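Local coordinates for protein 3-hydroxyacyl-thioester dehydratase X (Mycobacterium tuberculosis, PDB 4OOB) that catalyses the reversible hydration of trans-2-enoyl-CoA to (3R)-3-hydroxyacyl-CoA, accepting a broad range of chain lengths with a preference for C8 to C12 substrates, at residues Ile19-Val24 with Ile81-Ala86; Ile69-His74 with Val122-His127; Val189-Met194 with Val222-Thr227. One frame throughout, in Å; residues are numbered along the deposited sequence.

Contact 1: Ile19-Val24 with Ile81-Ala86; sequences IDPANV and IAVTDA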
loop_
_atom_site.group_PDB
_atom_site.type_symbol
_atom_site.label_atom_id
_atom_site.label_comp_id
_atom_site.label_asym_id
_atom_site.label_seq_id
_atom_site.Cartn_x
_atom_site.Cartn_y
_atom_site.Cartn_z
ATOM N N ILE A 19 14.880 -9.357 -9.154
ATOM C CA ILE A 19 13.748 -9.793 -8.364
ATOM C C ILE A 19 14.066 -11.182 -7.842
ATOM O O ILE A 19 14.369 -12.082 -8.612
ATOM C CB ILE A 19 12.464 -9.751 -9.224
ATOM C CG1 ILE A 19 12.058 -8.275 -9.423
ATOM C CG2 ILE A 19 11.338 -10.585 -8.606
ATOM C CD1 ILE A 19 11.116 -8.012 -10.582
ATOM N N ASP A 20 14.025 -11.327 -6.523
ATOM C CA ASP A 20 14.077 -12.611 -5.889
ATOM C C ASP A 20 12.726 -13.348 -5.889
ATOM O O ASP A 20 11.822 -12.989 -5.118
ATOM C CB ASP A 20 14.547 -12.483 -4.463
ATOM C CG ASP A 20 14.662 -13.818 -3.803
ATOM O OD1 ASP A 20 14.588 -14.832 -4.536
ATOM O OD2 ASP A 20 14.796 -13.870 -2.567
ATOM N N PRO A 21 12.617 -14.443 -6.673
ATOM C CA PRO A 21 11.363 -15.161 -6.739
ATOM C C PRO A 21 10.835 -15.665 -5.392
ATOM O O PRO A 21 9.604 -15.814 -5.246
ATOM C CB PRO A 21 11.663 -16.337 -7.658
ATOM C CG PRO A 21 12.910 -15.967 -8.398
ATOM C CD PRO A 21 13.671 -15.079 -7.474
ATOM N N ALA A 22 11.738 -15.944 -4.442
ATOM C CA ALA A 22 11.361 -16.433 -3.091
ATOM C C ALA A 22 10.619 -15.342 -2.318
ATOM O O ALA A 22 9.728 -15.615 -1.485
ATOM C CB ALA A 22 12.593 -16.860 -2.297
ATOM N N ASN A 23 11.045 -14.109 -2.545
ATOM C CA ASN A 23 10.444 -12.978 -1.876
ATOM C C ASN A 23 9.046 -12.739 -2.451
ATOM O O ASN A 23 8.111 -12.498 -1.718
ATOM C CB ASN A 23 11.319 -11.759 -2.066
ATOM C CG ASN A 23 10.841 -10.619 -1.244
ATOM O OD1 ASN A 23 10.340 -9.624 -1.755
ATOM N ND2 ASN A 23 10.914 -10.787 0.038
ATOM N N VAL A 24 8.909 -12.861 -3.770
ATOM C CA VAL A 24 7.603 -12.800 -4.404
ATOM C C VAL A 24 6.683 -13.892 -3.809
ATOM O O VAL A 24 5.563 -13.594 -3.400
ATOM C CB VAL A 24 7.643 -12.950 -5.950
ATOM C CG1 VAL A 24 6.237 -12.739 -6.542
ATOM C CG2 VAL A 24 8.650 -12.001 -6.582
ATOM N N ILE A 81 4.970 -7.391 -14.834
ATOM C CA ILE A 81 6.388 -7.584 -14.629
ATOM C C ILE A 81 6.624 -9.055 -14.277
ATOM O O ILE A 81 5.966 -9.614 -13.394
ATOM C CB ILE A 81 6.890 -6.681 -13.490
ATOM C CG1 ILE A 81 6.784 -5.209 -13.905
ATOM C CG2 ILE A 81 8.334 -7.015 -13.125
ATOM C CD1 ILE A 81 6.937 -4.265 -12.736
ATOM N N ALA A 82 7.541 -9.675 -15.006
ATOM C CA ALA A 82 7.838 -11.061 -14.789
ATOM C C ALA A 82 8.721 -11.192 -13.548
ATOM O O ALA A 82 9.509 -10.322 -13.205
ATOM C CB ALA A 82 8.488 -11.703 -16.022
ATOM N N VAL A 83 8.505 -12.275 -12.832
ATOM C CA VAL A 83 9.377 -12.682 -11.764
ATOM C C VAL A 83 10.837 -12.756 -12.290
ATOM O O VAL A 83 11.787 -12.478 -11.567
ATOM C CB VAL A 83 8.815 -14.014 -11.256
ATOM C CG1 VAL A 83 9.824 -14.823 -10.481
ATOM C CG2 VAL A 83 7.582 -13.735 -10.422
ATOM N N THR A 84 11.002 -13.082 -13.571
ATOM C CA THR A 84 12.334 -13.225 -14.197
ATOM C C THR A 84 12.931 -11.910 -14.683
ATOM O O THR A 84 14.085 -11.879 -15.051
ATOM C CB THR A 84 12.297 -14.197 -15.391
ATOM O OG1 THR A 84 11.338 -13.765 -16.368
ATOM C CG2 THR A 84 11.898 -15.579 -14.937
ATOM N N ASP A 85 12.151 -10.824 -14.681
ATOM C CA ASP A 85 12.670 -9.497 -15.027
ATOM C C ASP A 85 13.619 -8.934 -13.969
ATOM O O ASP A 85 13.515 -9.234 -12.785
ATOM C CB ASP A 85 11.530 -8.514 -15.207
ATOM C CG ASP A 85 10.717 -8.784 -16.427
ATOM O OD1 ASP A 85 11.226 -9.423 -17.366
ATOM O OD2 ASP A 85 9.568 -8.315 -16.474
ATOM N N ALA A 86 14.575 -8.138 -14.422
ATOM C CA ALA A 86 15.294 -7.205 -13.554
ATOM C C ALA A 86 14.664 -5.834 -13.874
ATOM O O ALA A 86 14.130 -5.672 -14.989
ATOM C CB ALA A 86 16.784 -7.229 -13.874
#

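Contact 2: Ile69-His74 with Val122-His127; sequences IHTENH and VTTFLH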
loop_
_atom_site.group_PDB
_atom_site.type_symbol
_atom_site.label_atom_id
_atom_site.label_comp_id
_atom_site.label_asym_id
_atom_site.label_seq_id
_atom_site.Cartn_x
_atom_site.Cartn_y
_atom_site.Cartn_z
ATOM N N ILE A 69 1.500 7.813 8.020
ATOM C CA ILE A 69 0.246 7.156 7.715
ATOM C C ILE A 69 0.121 7.190 6.207
ATOM O O ILE A 69 0.247 8.247 5.616
ATOM C CB ILE A 69 -0.923 7.910 8.366
ATOM C CG1 ILE A 69 -0.735 7.953 9.893
ATOM C CG2 ILE A 69 -2.277 7.292 7.949
ATOM C CD1 ILE A 69 -1.804 8.806 10.621
ATOM N N HIS A 70 -0.100 6.020 5.612
ATOM C CA HIS A 70 -0.327 5.919 4.192
ATOM C C HIS A 70 -1.803 6.359 3.904
ATOM O O HIS A 70 -2.772 5.739 4.351
ATOM C CB HIS A 70 -0.026 4.476 3.745
ATOM C CG HIS A 70 0.134 4.324 2.284
ATOM N ND1 HIS A 70 0.543 3.151 1.689
ATOM C CD2 HIS A 70 -0.055 5.201 1.282
ATOM C CE1 HIS A 70 0.588 3.311 0.384
ATOM N NE2 HIS A 70 0.204 4.540 0.112
ATOM N N THR A 71 -1.972 7.409 3.112
ATOM C CA THR A 71 -3.308 7.916 2.864
ATOM C C THR A 71 -3.859 7.495 1.501
ATOM O O THR A 71 -5.041 7.257 1.418
ATOM C CB THR A 71 -3.347 9.440 2.972
ATOM O OG1 THR A 71 -2.302 9.960 2.181
ATOM C CG2 THR A 71 -3.112 9.930 4.470
ATOM N N GLU A 72 -3.002 7.364 0.477
ATOM C CA GLU A 72 -3.413 7.118 -0.894
ATOM C C GLU A 72 -2.345 6.436 -1.705
ATOM O O GLU A 72 -1.131 6.635 -1.496
ATOM C CB GLU A 72 -3.781 8.419 -1.601
ATOM C CG GLU A 72 -5.277 8.572 -1.770
ATOM C CD GLU A 72 -5.712 9.862 -2.412
ATOM O OE1 GLU A 72 -6.565 10.527 -1.783
ATOM O OE2 GLU A 72 -5.247 10.189 -3.530
ATOM N N ASN A 73 -2.805 5.641 -2.662
ATOM C CA ASN A 73 -1.913 4.937 -3.545
ATOM C C ASN A 73 -2.537 4.727 -4.893
ATOM O O ASN A 73 -3.652 4.184 -4.967
ATOM C CB ASN A 73 -1.543 3.575 -2.972
ATOM C CG ASN A 73 -0.154 3.152 -3.397
ATOM O OD1 ASN A 73 0.036 2.261 -4.251
ATOM N ND2 ASN A 73 0.823 3.804 -2.839
ATOM N N HIS A 74 -1.826 5.129 -5.944
ATOM C CA HIS A 74 -2.323 4.976 -7.305
ATOM C C HIS A 74 -1.270 4.247 -8.102
ATOM O O HIS A 74 -0.118 4.725 -8.243
ATOM C CB HIS A 74 -2.641 6.322 -7.968
ATOM C CG HIS A 74 -3.642 7.118 -7.215
ATOM N ND1 HIS A 74 -5.000 6.936 -7.369
ATOM C CD2 HIS A 74 -3.487 8.055 -6.254
ATOM C CE1 HIS A 74 -5.638 7.757 -6.556
ATOM N NE2 HIS A 74 -4.741 8.429 -5.854
ATOM N N VAL A 122 2.036 6.495 -7.534
ATOM C CA VAL A 122 1.948 7.660 -6.675
ATOM C C VAL A 122 1.426 7.185 -5.291
ATOM O O VAL A 122 0.322 6.632 -5.139
ATOM C CB VAL A 122 1.049 8.771 -7.230
ATOM C CG1 VAL A 122 1.240 10.059 -6.426
ATOM C CG2 VAL A 122 1.328 9.059 -8.735
ATOM N N THR A 123 2.299 7.359 -4.311
ATOM C CA THR A 123 2.071 6.970 -2.976
ATOM C C THR A 123 2.085 8.280 -2.212
ATOM O O THR A 123 3.032 9.069 -2.333
ATOM C CB THR A 123 3.258 6.138 -2.446
ATOM O OG1 THR A 123 3.277 4.863 -3.101
ATOM C CG2 THR A 123 3.205 5.995 -0.891
ATOM N N THR A 124 1.093 8.471 -1.378
ATOM C CA THR A 124 1.040 9.628 -0.576
ATOM C C THR A 124 1.094 9.184 0.863
ATOM O O THR A 124 0.246 8.432 1.329
ATOM C CB THR A 124 -0.256 10.390 -0.909
ATOM O OG1 THR A 124 -0.164 10.816 -2.261
ATOM C CG2 THR A 124 -0.422 11.595 -0.087
ATOM N N PHE A 125 2.111 9.666 1.551
ATOM C CA PHE A 125 2.245 9.512 2.984
ATOM C C PHE A 125 1.955 10.836 3.712
ATOM O O PHE A 125 2.284 11.928 3.216
ATOM C CB PHE A 125 3.653 8.998 3.338
ATOM C CG PHE A 125 3.779 7.514 3.276
ATOM C CD1 PHE A 125 3.145 6.719 4.209
ATOM C CD2 PHE A 125 4.554 6.906 2.317
ATOM C CE1 PHE A 125 3.272 5.335 4.171
ATOM C CE2 PHE A 125 4.656 5.527 2.260
ATOM C CZ PHE A 125 4.000 4.741 3.168
ATOM N N LEU A 126 1.264 10.700 4.842
ATOM C CA LEU A 126 1.031 11.764 5.834
ATOM C C LEU A 126 2.056 11.569 6.953
ATOM O O LEU A 126 2.090 10.506 7.637
ATOM C CB LEU A 126 -0.393 11.698 6.435
ATOM C CG LEU A 126 -0.742 12.751 7.522
ATOM C CD1 LEU A 126 -0.903 14.144 6.941
ATOM C CD2 LEU A 126 -1.985 12.384 8.285
ATOM N N HIS A 127 2.942 12.547 7.073
ATOM C CA HIS A 127 3.876 12.596 8.174
ATOM C C HIS A 127 3.316 13.446 9.290
ATOM O O HIS A 127 3.253 14.666 9.195
ATOM C CB HIS A 127 5.197 13.126 7.683
ATOM C CG HIS A 127 5.831 12.234 6.661
ATOM N ND1 HIS A 127 6.338 10.989 6.977
ATOM C CD2 HIS A 127 6.041 12.399 5.337
ATOM C CE1 HIS A 127 6.836 10.430 5.893
ATOM N NE2 HIS A 127 6.662 11.260 4.885
#

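Contact 3: Val189-Met194 with Val222-Thr227; sequences VIAHGM and VLLPAT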
loop_
_atom_site.group_PDB
_atom_site.type_symbol
_atom_site.label_atom_id
_atom_site.label_comp_id
_atom_site.label_asym_id
_atom_site.label_seq_id
_atom_site.Cartn_x
_atom_site.Cartn_y
_atom_site.Cartn_z
ATOM N N VAL A 189 -1.260 -1.782 17.786
ATOM C CA VAL A 189 -0.532 -1.910 16.517
ATOM C C VAL A 189 -1.527 -1.919 15.367
ATOM O O VAL A 189 -2.664 -2.299 15.570
ATOM C CB VAL A 189 0.293 -3.192 16.526
ATOM C CG1 VAL A 189 1.462 -3.006 17.477
ATOM C CG2 VAL A 189 -0.555 -4.396 16.989
ATOM N N ILE A 190 -1.139 -1.446 14.179
ATOM C CA ILE A 190 -2.078 -1.334 13.069
ATOM C C ILE A 190 -1.494 -2.010 11.836
ATOM O O ILE A 190 -0.305 -2.093 11.735
ATOM C CB ILE A 190 -2.459 0.145 12.768
ATOM C CG1 ILE A 190 -1.273 0.860 12.170
ATOM C CG2 ILE A 190 -2.996 0.825 14.031
ATOM C CD1 ILE A 190 -1.380 2.345 11.924
ATOM N N ALA A 191 -2.348 -2.504 10.928
ATOM C CA ALA A 191 -1.896 -3.092 9.671
ATOM C C ALA A 191 -1.301 -2.016 8.796
ATOM O O ALA A 191 -1.777 -0.904 8.796
ATOM C CB ALA A 191 -3.047 -3.745 8.916
ATOM N N HIS A 192 -0.303 -2.385 8.019
ATOM C CA HIS A 192 0.178 -1.525 6.908
ATOM C C HIS A 192 -0.937 -1.322 5.885
ATOM O O HIS A 192 -1.725 -2.240 5.621
ATOM C CB HIS A 192 1.336 -2.148 6.151
ATOM C CG HIS A 192 2.393 -2.737 7.009
ATOM N ND1 HIS A 192 3.726 -2.398 6.878
ATOM C CD2 HIS A 192 2.341 -3.682 7.968
ATOM C CE1 HIS A 192 4.443 -3.079 7.756
ATOM N NE2 HIS A 192 3.626 -3.855 8.439
ATOM N N GLY A 193 -1.012 -0.115 5.302
ATOM C CA GLY A 193 -1.986 0.155 4.274
ATOM C C GLY A 193 -1.819 -0.784 3.119
ATOM O O GLY A 193 -2.813 -1.283 2.592
ATOM N N MET A 194 -0.569 -1.077 2.728
ATOM C CA MET A 194 -0.376 -1.874 1.526
ATOM C C MET A 194 -0.561 -3.375 1.802
ATOM O O MET A 194 -0.627 -4.159 0.869
ATOM C CB MET A 194 1.000 -1.582 0.873
ATOM C CG MET A 194 1.101 -0.176 0.304
ATOM S SD MET A 194 -0.110 0.117 -0.988
ATOM C CE MET A 194 0.476 -1.048 -2.220
ATOM N N VAL A 222 -6.443 0.124 10.555
ATOM C CA VAL A 222 -6.904 -1.218 10.757
ATOM C C VAL A 222 -6.247 -1.678 12.026
ATOM O O VAL A 222 -5.029 -2.059 12.009
ATOM C CB VAL A 222 -6.533 -2.061 9.545
ATOM C CG1 VAL A 222 -6.762 -3.555 9.806
ATOM C CG2 VAL A 222 -7.348 -1.567 8.327
ATOM N N LEU A 223 -6.990 -1.526 13.143
ATOM C CA LEU A 223 -6.478 -1.884 14.470
ATOM C C LEU A 223 -6.506 -3.354 14.602
ATOM O O LEU A 223 -7.457 -3.957 14.186
ATOM C CB LEU A 223 -7.305 -1.313 15.596
ATOM C CG LEU A 223 -7.421 0.207 15.661
ATOM C CD1 LEU A 223 -8.376 0.496 16.842
ATOM C CD2 LEU A 223 -6.057 0.859 15.827
ATOM N N LEU A 224 -5.442 -3.945 15.139
ATOM C CA LEU A 224 -5.287 -5.416 15.113
ATOM C C LEU A 224 -5.573 -5.969 16.528
ATOM O O LEU A 224 -5.338 -5.264 17.506
ATOM C CB LEU A 224 -3.879 -5.804 14.647
ATOM C CG LEU A 224 -3.292 -5.173 13.373
ATOM C CD1 LEU A 224 -1.853 -5.619 13.180
ATOM C CD2 LEU A 224 -4.097 -5.585 12.135
ATOM N N PRO A 225 -6.114 -7.198 16.631
ATOM C CA PRO A 225 -6.637 -8.031 15.520
ATOM C C PRO A 225 -7.875 -7.388 14.860
ATOM O O PRO A 225 -8.665 -6.735 15.520
ATOM C CB PRO A 225 -7.068 -9.333 16.229
ATOM C CG PRO A 225 -7.309 -8.914 17.671
ATOM C CD PRO A 225 -6.228 -7.901 17.924
ATOM N N ALA A 226 -8.025 -7.569 13.565
ATOM C CA ALA A 226 -9.117 -6.961 12.826
ATOM C C ALA A 226 -9.907 -8.047 12.113
ATOM O O ALA A 226 -9.343 -8.948 11.454
ATOM C CB ALA A 226 -8.576 -5.986 11.806
ATOM N N THR A 227 -11.223 -7.910 12.209
ATOM C CA THR A 227 -12.105 -8.664 11.356
ATOM C C THR A 227 -12.801 -7.658 10.477
ATOM O O THR A 227 -13.516 -6.812 10.989
ATOM C CB THR A 227 -13.112 -9.430 12.191
ATOM O OG1 THR A 227 -12.386 -10.362 12.997
ATOM C CG2 THR A 227 -14.015 -10.175 11.333
HETATM O O HOH W 1 -4.016 0.829 9.219
#

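Contact 1: Ile19-Val24 with Ile81-Ala86
Ile19 and Val83 carry most of the 273 Å² buried here, Ile19 mainly against carbonyl oxygens and Val83 against Pro21 and Val24. Ile19 CG2 lies 3.5 Å from Val83 O, and Ile19 CD1 lies 3.5 Å from Asp85 O, both oxygens of the turn. CD1 also reaches Ile81 CG2 at 3.9 Å, just before the turn. Val83 answers with both methyls. CG1, anti to the backbone N (chi1 160°), meets Pro21 CB at 3.7 Å, while CG2 approaches Val24 CG1 more loosely, at 4.2 Å. Hydrogen bonds within each segment fix the shapes of the helix start and the turn. Asp20 OD1 accepts from Ala22 N at 3.1 Å, with the donor 69° above the carboxylate plane. On the other side Asp85 OD2 takes Ala82 N at 2.8 Å and is also salt-bridged to Arg79, so this carboxylate ties the turn to the chain just before it. Around the contact, Tyr35 touches Pro21 and Val24, and Leu47 of helix 43-57 touches Ile19. The geometry is that of an aspartate N-cap opening helix 21-31, packed on the type I beta turn Ala82-Asp85 between strands 69-77 and 86-99.

Contact 2: Ile69-His74 with Val122-His127
Thr71 and Glu72 both face Thr124, so the pairing slips by one residue midway along two otherwise regular antiparallel strands. At the slip Thr124 O accepts from Thr71 N at 3.0 Å, and Thr124 N donates to Glu72 O at 2.9 Å with an N-H...O angle of 169°. Ile69 pairs with Leu126 before it and His74 with Val122 after it, each through two backbone bonds. On one face, Phe125 CE1 comes within 3.4 Å of His70 CB and Phe125 CZ lies over a face of the imidazole; the ring planes make 35°, an oblique meeting. Thr124 O sits at the edge of this imidazole, 3.2 Å from His70 CD2, and Met194 packs against His70 from helix 193-199. At the bulge, Thr71 CG2 reaches Leu126 CB at 3.8 Å, the side chains crossing at about a right angle. On the Glu72 face, His74 NE2 donates to Glu72 OE2 at 3.0 Å, nearly in the imidazole plane and on the anti side of the carboxylate but 32° out of its plane. Ser215 binds His74 ND1 and Arg217 forms a salt bridge with Glu72, so neighbouring strand 212-218 fixes both groups. This is a classic beta bulge in the antiparallel sheet of a hotdog fold.

Contact 3: Val189-Met194 with Val222-Thr227
A single backbone bridge, Ile190 with Leu223, joins the loop entering helix 193-199 to the loop entering strand 226-234, within the MaoC-like region. Two hydrogen bonds form it: Ala191 N donates to Val222 O at 2.9 Å, in the carbonyl plane, and Leu224 N reaches Val189 O at a longer 3.3 Å. Just beyond, a water extends the link, donating to Ala191 O and accepting from Val222 N, both at 2.9 Å, so one molecule serves two buried backbone groups that do not meet directly. Side chains pack on both sides of this bridge. Ala191 CB touches two partners, Val222 CG1 at 3.8 Å and Leu224 CD2 at 3.9 Å, and Ile161 of helix 158-167 touches both Ala191 and Leu224. Elsewhere, Ile190 CG2 and Leu223 CD2 meet at 3.5 Å, their side chains crossing obliquely. Ile190 CG1 takes the crowded position between the backbone N and the carbonyl carbon (chi1 70°), which leaves CG2 anti to the carbonyl carbon, where it meets the leucine. The cis peptide bond before Pro225 turns the chain beyond Leu224 into strand 226-234. His192, whose ring stacks on His175 and meets Tyr164 edge-to-face, occupies the N-cap position of helix 193-199. The bridge thus fixes the loop packed on Asp170-His175, where Ile190 pairs with Ile174 and His192 touches Asp170, probably the hydratase 2 motif of the MaoC-like family.

How the contacts relate
Contact 2 lies nearest the centre of the chain, about 8 Å between centres, against 12 Å for contact 3 and 19 Å for contact 1; contacts 2 and 3 are buried, contact 1 only partly. Backbone pairing declines in the same order: a bulged strand pair buries 546 Å², a single bridge with a water joins two loops, and contact 1 joins a helix start to a turn by side chains packing on each other and on backbone carbonyls, with no backbone pairing. Contacts 2 and 3 touch, since Met194 CG lies 3.5 Å from His70 CE1. Contact 1 stands about 12 Å from either at the nearest atoms, yet its 81-86 turn follows strand 69-77 of contact 2.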